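Local structure of phosphotriesterase family protein (Listeria monocytogenes serotype 4b str. H7858, 3PNZ) at residues A[117-120]-A[121-124]; A[163-166]-A[167-170]. The protein probably hydrolyses phosphorylated sugar lactones, as a zinc-dependent lactonase of the amidohydrolase fold. One frame throughout, in Å; residues are numbered along the deposited sequence.

Contact 1. Residues A[117-120]-A[121-124]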
ATOM      1  N   GLU A 117     -12.772 -14.863  17.595  1.00 35.22           N
ATOM      2  CA  GLU A 117     -11.528 -15.620  17.686  1.00 36.37           C
ATOM      3  C   GLU A 117     -10.565 -15.244  16.562  1.00 32.56           C
ATOM      4  O   GLU A 117      -9.397 -14.950  16.808  1.00 32.79           O
ATOM      5  CB  GLU A 117     -11.816 -17.122  17.647  1.00 36.44           C
ATOM      6  CG  GLU A 117     -10.601 -18.000  17.918  1.00 41.88           C
ATOM      7  CD  GLU A 117     -10.059 -17.827  19.330  1.00 50.73           C
ATOM      8  OE1 GLU A 117     -10.839 -17.425  20.223  1.00 55.71           O
ATOM      9  OE2 GLU A 117      -8.856 -18.094  19.546  1.00 53.79           O
ATOM     10  N   THR A 118     -11.075 -15.250  15.334  1.00 31.77           N
ATOM     11  CA  THR A 118     -10.261 -15.003  14.145  1.00 31.25           C
ATOM     12  C   THR A 118     -10.883 -13.905  13.284  1.00 29.16           C
ATOM     13  O   THR A 118     -12.044 -13.545  13.465  1.00 27.32           O
ATOM     14  CB  THR A 118     -10.176 -16.262  13.274  1.00 28.45           C
ATOM     15  OG1 THR A 118     -11.485 -16.591  12.799  1.00 28.33           O
ATOM     16  CG2 THR A 118      -9.618 -17.439  14.077  1.00 32.62           C
ATOM     17  N   TYR A 119     -10.115 -13.381  12.335  1.00 28.68           N
ATOM     18  CA  TYR A 119     -10.657 -12.394  11.412  1.00 26.63           C
ATOM     19  C   TYR A 119     -11.763 -12.995  10.563  1.00 24.90           C
ATOM     20  O   TYR A 119     -12.731 -12.315  10.222  1.00 24.66           O
ATOM     21  CB  TYR A 119      -9.571 -11.863  10.486  1.00 25.27           C
ATOM     22  CG  TYR A 119      -8.458 -11.134  11.180  1.00 25.89           C
ATOM     23  CD1 TYR A 119      -8.571  -9.782  11.485  1.00 25.00           C
ATOM     24  CD2 TYR A 119      -7.275 -11.786  11.498  1.00 25.95           C
ATOM     25  CE1 TYR A 119      -7.544  -9.107  12.111  1.00 25.01           C
ATOM     26  CE2 TYR A 119      -6.242 -11.121  12.119  1.00 26.98           C
ATOM     27  CZ  TYR A 119      -6.379  -9.782  12.420  1.00 27.78           C
ATOM     28  OH  TYR A 119      -5.345  -9.121  13.032  1.00 28.05           O
ATOM     29  N   TYR A 120     -11.613 -14.265  10.194  1.00 24.44           N
ATOM     30  CA  TYR A 120     -12.649 -14.932   9.422  1.00 23.77           C
ATOM     31  C   TYR A 120     -13.966 -14.891  10.189  1.00 28.18           C
ATOM     32  O   TYR A 120     -15.011 -14.587   9.620  1.00 27.22           O
ATOM     33  CB  TYR A 120     -12.291 -16.394   9.136  1.00 27.44           C
ATOM     34  CG  TYR A 120     -11.600 -16.660   7.811  1.00 28.80           C
ATOM     35  CD1 TYR A 120     -10.366 -17.306   7.771  1.00 33.38           C
ATOM     36  CD2 TYR A 120     -12.188 -16.292   6.605  1.00 28.25           C
ATOM     37  CE1 TYR A 120      -9.730 -17.567   6.562  1.00 32.38           C
ATOM     38  CE2 TYR A 120     -11.556 -16.542   5.389  1.00 30.38           C
ATOM     39  CZ  TYR A 120     -10.329 -17.183   5.376  1.00 32.58           C
ATOM     40  OH  TYR A 120      -9.697 -17.447   4.180  1.00 36.69           O
ATOM     41  N   GLU A 121     -13.917 -15.214  11.479  1.00 27.13           N
ATOM     42  CA  GLU A 121     -15.141 -15.250  12.268  1.00 30.35           C
ATOM     43  C   GLU A 121     -15.768 -13.859  12.317  1.00 26.05           C
ATOM     44  O   GLU A 121     -16.973 -13.702  12.125  1.00 28.61           O
ATOM     45  CB  GLU A 121     -14.885 -15.776  13.679  1.00 34.08           C
ATOM     46  CG  GLU A 121     -16.177 -15.980  14.472  1.00 41.65           C
ATOM     47  CD  GLU A 121     -15.948 -16.432  15.905  1.00 46.36           C
ATOM     48  OE1 GLU A 121     -16.782 -17.213  16.415  1.00 56.04           O
ATOM     49  OE2 GLU A 121     -14.945 -16.011  16.523  1.00 44.54           O
ATOM     50  N   TRP A 122     -14.933 -12.857  12.567  1.00 27.31           N
ATOM     51  CA  TRP A 122     -15.370 -11.467  12.604  1.00 28.21           C
ATOM     52  C   TRP A 122     -16.050 -11.062  11.305  1.00 27.53           C
ATOM     53  O   TRP A 122     -17.188 -10.596  11.304  1.00 26.46           O
ATOM     54  CB  TRP A 122     -14.175 -10.557  12.890  1.00 25.16           C
ATOM     55  CG  TRP A 122     -14.403  -9.090  12.633  1.00 29.23           C
ATOM     56  CD1 TRP A 122     -15.506  -8.351  12.970  1.00 28.17           C
ATOM     57  CD2 TRP A 122     -13.486  -8.182  12.010  1.00 27.23           C
ATOM     58  NE1 TRP A 122     -15.332  -7.041  12.581  1.00 28.34           N
ATOM     59  CE2 TRP A 122     -14.101  -6.912  11.989  1.00 27.75           C
ATOM     60  CE3 TRP A 122     -12.211  -8.324  11.451  1.00 27.23           C
ATOM     61  CZ2 TRP A 122     -13.480  -5.790  11.442  1.00 28.57           C
ATOM     62  CZ3 TRP A 122     -11.595  -7.210  10.906  1.00 28.26           C
ATOM     63  CH2 TRP A 122     -12.231  -5.957  10.907  1.00 28.07           C
ATOM     64  N   ILE A 123     -15.350 -11.259  10.193  1.00 25.73           N
ATOM     65  CA  ILE A 123     -15.825 -10.786   8.903  1.00 24.96           C
ATOM     66  C   ILE A 123     -17.067 -11.541   8.440  1.00 26.47           C
ATOM     67  O   ILE A 123     -17.984 -10.950   7.870  1.00 26.62           O
ATOM     68  CB  ILE A 123     -14.696 -10.835   7.855  1.00 25.47           C
ATOM     69  CG1 ILE A 123     -13.595  -9.845   8.257  1.00 24.25           C
ATOM     70  CG2 ILE A 123     -15.244 -10.531   6.466  1.00 24.20           C
ATOM     71  CD1 ILE A 123     -12.275 -10.008   7.518  1.00 24.96           C
ATOM     72  N   GLU A 124     -17.114 -12.839   8.722  1.00 26.00           N
ATOM     73  CA  GLU A 124     -18.260 -13.651   8.341  1.00 29.04           C
ATOM     74  C   GLU A 124     -19.523 -13.241   9.104  1.00 27.39           C
ATOM     75  O   GLU A 124     -20.619 -13.213   8.543  1.00 31.04           O
ATOM     76  CB  GLU A 124     -17.952 -15.137   8.563  1.00 30.24           C
ATOM     77  CG  GLU A 124     -19.123 -16.063   8.291  1.00 39.48           C
ATOM     78  CD  GLU A 124     -19.655 -15.940   6.872  1.00 45.19           C
ATOM     79  OE1 GLU A 124     -19.030 -16.511   5.954  1.00 53.29           O
ATOM     80  OE2 GLU A 124     -20.702 -15.278   6.675  1.00 51.30           O
TER
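The N-terminal cap and first turn of the short helix 119-124 bring Thr-118 against Glu-121. Thr-118 sits at the N-cap, and its OG1 accepts a hydrogen bond from the backbone N of Glu-121, 3.1 Å from OG1 to N. The hydroxyl can do this because chi1 of 64° sets OG1 between the backbone N and the carbonyl carbon, turned into the first turn, while CG2 lies anti to the carbonyl carbon. Glu-121 answers from the other direction: its chain leaves with CG anti to the backbone N (chi1 -173°), runs on extended, and carries OE2 back past the cap to the backbone N of Glu-117. That bond is short, 2.7 Å from Glu-117 N to Glu-121 OE2, and nearly straight at 168°, with the donor arriving almost along the C-O axis of the carboxylate.

On the buried side, Tyr-119 and Trp-122 meet rim to rim, Tyr-119 CD1 lying 3.9 Å from Trp-122 CE3, each near the plane of the other ring. Phe-134 makes an edge-to-face contact with the same indole. CG1 of Ile-123 lies over one face of the indole of Trp-122, offset toward the rim, and also rests 3.3 Å from Tyr-119 O. The main chain closes its first turns with Trp-122 N to Thr-118 O, followed by Ile-123 N to Tyr-119 O at 2.8 Å. Thr-118 gives the helix an ordinary threonine N-cap; Glu-121, at the position a capping-box glutamate would hold, bonds instead to Glu-117 N, one residue before the cap.

Contact 2. Residues A[163-166]-A[167-170]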
ATOM      1  N   THR A 163     -13.527 -14.091  -3.660  1.00 18.30           N
ATOM      2  CA  THR A 163     -14.474 -14.898  -2.899  1.00 20.12           C
ATOM      3  C   THR A 163     -15.633 -14.030  -2.418  1.00 22.01           C
ATOM      4  O   THR A 163     -15.535 -12.799  -2.421  1.00 20.21           O
ATOM      5  CB  THR A 163     -13.807 -15.540  -1.682  1.00 21.61           C
ATOM      6  OG1 THR A 163     -13.432 -14.517  -0.746  1.00 20.29           O
ATOM      7  CG2 THR A 163     -12.565 -16.327  -2.101  1.00 21.08           C
ATOM      8  N   PRO A 164     -16.747 -14.667  -2.024  1.00 20.62           N
ATOM      9  CA  PRO A 164     -17.856 -13.910  -1.440  1.00 20.80           C
ATOM     10  C   PRO A 164     -17.432 -13.010  -0.279  1.00 21.00           C
ATOM     11  O   PRO A 164     -17.864 -11.860  -0.238  1.00 22.06           O
ATOM     12  CB  PRO A 164     -18.818 -15.007  -0.974  1.00 22.09           C
ATOM     13  CG  PRO A 164     -18.605 -16.110  -1.980  1.00 22.32           C
ATOM     14  CD  PRO A 164     -17.111 -16.078  -2.268  1.00 21.10           C
ATOM     15  N   LEU A 165     -16.598 -13.498   0.634  1.00 19.36           N
ATOM     16  CA  LEU A 165     -16.200 -12.675   1.777  1.00 21.90           C
ATOM     17  C   LEU A 165     -15.293 -11.537   1.330  1.00 22.83           C
ATOM     18  O   LEU A 165     -15.373 -10.427   1.853  1.00 22.21           O
ATOM     19  CB  LEU A 165     -15.506 -13.499   2.860  1.00 27.16           C
ATOM     20  CG  LEU A 165     -16.412 -14.271   3.822  1.00 32.80           C
ATOM     21  CD1 LEU A 165     -15.573 -15.008   4.856  1.00 33.06           C
ATOM     22  CD2 LEU A 165     -17.394 -13.330   4.507  1.00 29.70           C
ATOM     23  N   GLU A 166     -14.425 -11.814   0.360  1.00 19.69           N
ATOM     24  CA  GLU A 166     -13.561 -10.759  -0.158  1.00 20.89           C
ATOM     25  C   GLU A 166     -14.417  -9.669  -0.778  1.00 21.07           C
ATOM     26  O   GLU A 166     -14.184  -8.482  -0.552  1.00 19.35           O
ATOM     27  CB  GLU A 166     -12.561 -11.305  -1.183  1.00 21.53           C
ATOM     28  CG  GLU A 166     -11.374 -12.025  -0.545  1.00 20.96           C
ATOM     29  CD  GLU A 166     -10.608 -12.916  -1.519  1.00 20.05           C
ATOM     30  OE1 GLU A 166     -11.001 -13.023  -2.697  1.00 20.30           O
ATOM     31  OE2 GLU A 166      -9.601 -13.515  -1.095  1.00 23.27           O
ATOM     32  N   GLU A 167     -15.408 -10.074  -1.561  1.00 19.08           N
ATOM     33  CA  GLU A 167     -16.319  -9.135  -2.198  1.00 18.36           C
ATOM     34  C   GLU A 167     -17.041  -8.267  -1.171  1.00 22.08           C
ATOM     35  O   GLU A 167     -17.218  -7.061  -1.372  1.00 19.02           O
ATOM     36  CB  GLU A 167     -17.348  -9.887  -3.044  1.00 20.51           C
ATOM     37  CG  GLU A 167     -18.388  -8.987  -3.673  1.00 20.20           C
ATOM     38  CD  GLU A 167     -19.401  -9.756  -4.489  1.00 26.99           C
ATOM     39  OE1 GLU A 167     -19.066 -10.866  -4.955  1.00 33.55           O
ATOM     40  OE2 GLU A 167     -20.528  -9.257  -4.662  1.00 29.72           O
ATOM     41  N   LYS A 168     -17.480  -8.902  -0.092  1.00 19.08           N
ATOM     42  CA  LYS A 168     -18.087  -8.191   1.032  1.00 21.21           C
ATOM     43  C   LYS A 168     -17.165  -7.078   1.536  1.00 19.84           C
ATOM     44  O   LYS A 168     -17.620  -5.943   1.756  1.00 19.48           O
ATOM     45  CB  LYS A 168     -18.401  -9.176   2.160  1.00 21.82           C
ATOM     46  CG  LYS A 168     -19.104  -8.573   3.379  1.00 23.39           C
ATOM     47  CD  LYS A 168     -19.202  -9.636   4.487  1.00 26.02           C
ATOM     48  CE  LYS A 168     -20.343  -9.364   5.457  1.00 28.29           C
ATOM     49  NZ  LYS A 168     -20.482 -10.479   6.437  1.00 27.49           N
ATOM     50  N   THR A 169     -15.883  -7.385   1.725  1.00 20.00           N
ATOM     51  CA  THR A 169     -14.948  -6.352   2.180  1.00 20.90           C
ATOM     52  C   THR A 169     -14.734  -5.253   1.135  1.00 19.63           C
ATOM     53  O   THR A 169     -14.537  -4.092   1.494  1.00 17.99           O
ATOM     54  CB  THR A 169     -13.588  -6.905   2.671  1.00 21.66           C
ATOM     55  OG1 THR A 169     -12.879  -7.506   1.579  1.00 20.22           O
ATOM     56  CG2 THR A 169     -13.783  -7.928   3.788  1.00 22.26           C
ATOM     57  N   ILE A 170     -14.769  -5.601  -0.147  1.00 17.75           N
ATOM     58  CA  ILE A 170     -14.643  -4.569  -1.174  1.00 16.33           C
ATOM     59  C   ILE A 170     -15.789  -3.572  -1.048  1.00 20.40           C
ATOM     60  O   ILE A 170     -15.577  -2.362  -1.085  1.00 17.23           O
ATOM     61  CB  ILE A 170     -14.647  -5.137  -2.615  1.00 16.31           C
ATOM     62  CG1 ILE A 170     -13.504  -6.144  -2.799  1.00 18.31           C
ATOM     63  CG2 ILE A 170     -14.547  -3.989  -3.630  1.00 17.73           C
ATOM     64  CD1 ILE A 170     -13.436  -6.725  -4.219  1.00 19.32           C
TER
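Glu-167 opens the second segment by giving its backbone N to Thr-163 O at 2.9 Å, the first main-chain bond of helix 164-180. OE2 of its side chain forms a salt bridge with Arg-171, one turn on. Behind this bond Thr-163 and Glu-166 cap the helix reciprocally: Glu-166 N donates to Thr-163 OG1 at 3.1 Å, and Thr-163 N donates to Glu-166 OE1 at 2.9 Å, meeting that oxygen from above the carboxylate plane. The other carboxylate oxygen, OE2, is bonded to Ser-98 OG, which helps fix the rotation of this buried group.

Lys-168 comes next, its N bonded to Pro-164 O. With CG anti to the backbone N (chi1 -177°) and every later torsion extended, its chain runs beside Leu-165 in the same direction, its CD 4.1 Å from Leu-165 CD2. NZ is hydrogen-bonded to the carbonyl oxygen of Thr-126.

At Thr-169, chi1 of 66° swings OG1 back over the preceding turn, where it donates to Glu-166 O at 2.7 Å, while CG2 lies 3.5 Å from Leu-165 O. Ile-170 N then donates to the same Glu-166 O at 3.0 Å, lying in the carbonyl plane, so two donors grip this one oxygen. A capping box of Thr-163 and Glu-166 thus starts the helix, in the common form of a threonine N-cap answered by a glutamate three residues on.

Contact 1 comes first along the chain, on helix 119-124, and contact 2 follows on helix 164-180; helix 128-140 and strand 150-152 lie between them in sequence. Their centres are about 13 Å apart, on the same side of the chain's centre, and the two helices touch. Lys-168 NZ probably makes a hydrogen bond to Ile-123 O (2.9 Å), so a side chain of the second helix binds the C-terminal end of the first. Next to it, CG2 of Ile-123 packs on CG2 of Thr-169. With centres about 23 Å and 19 Å from the centre of the chain, both helix starts lie in the outer part of this TIM-barrel-type amidohydrolase fold, with the zinc site farther in.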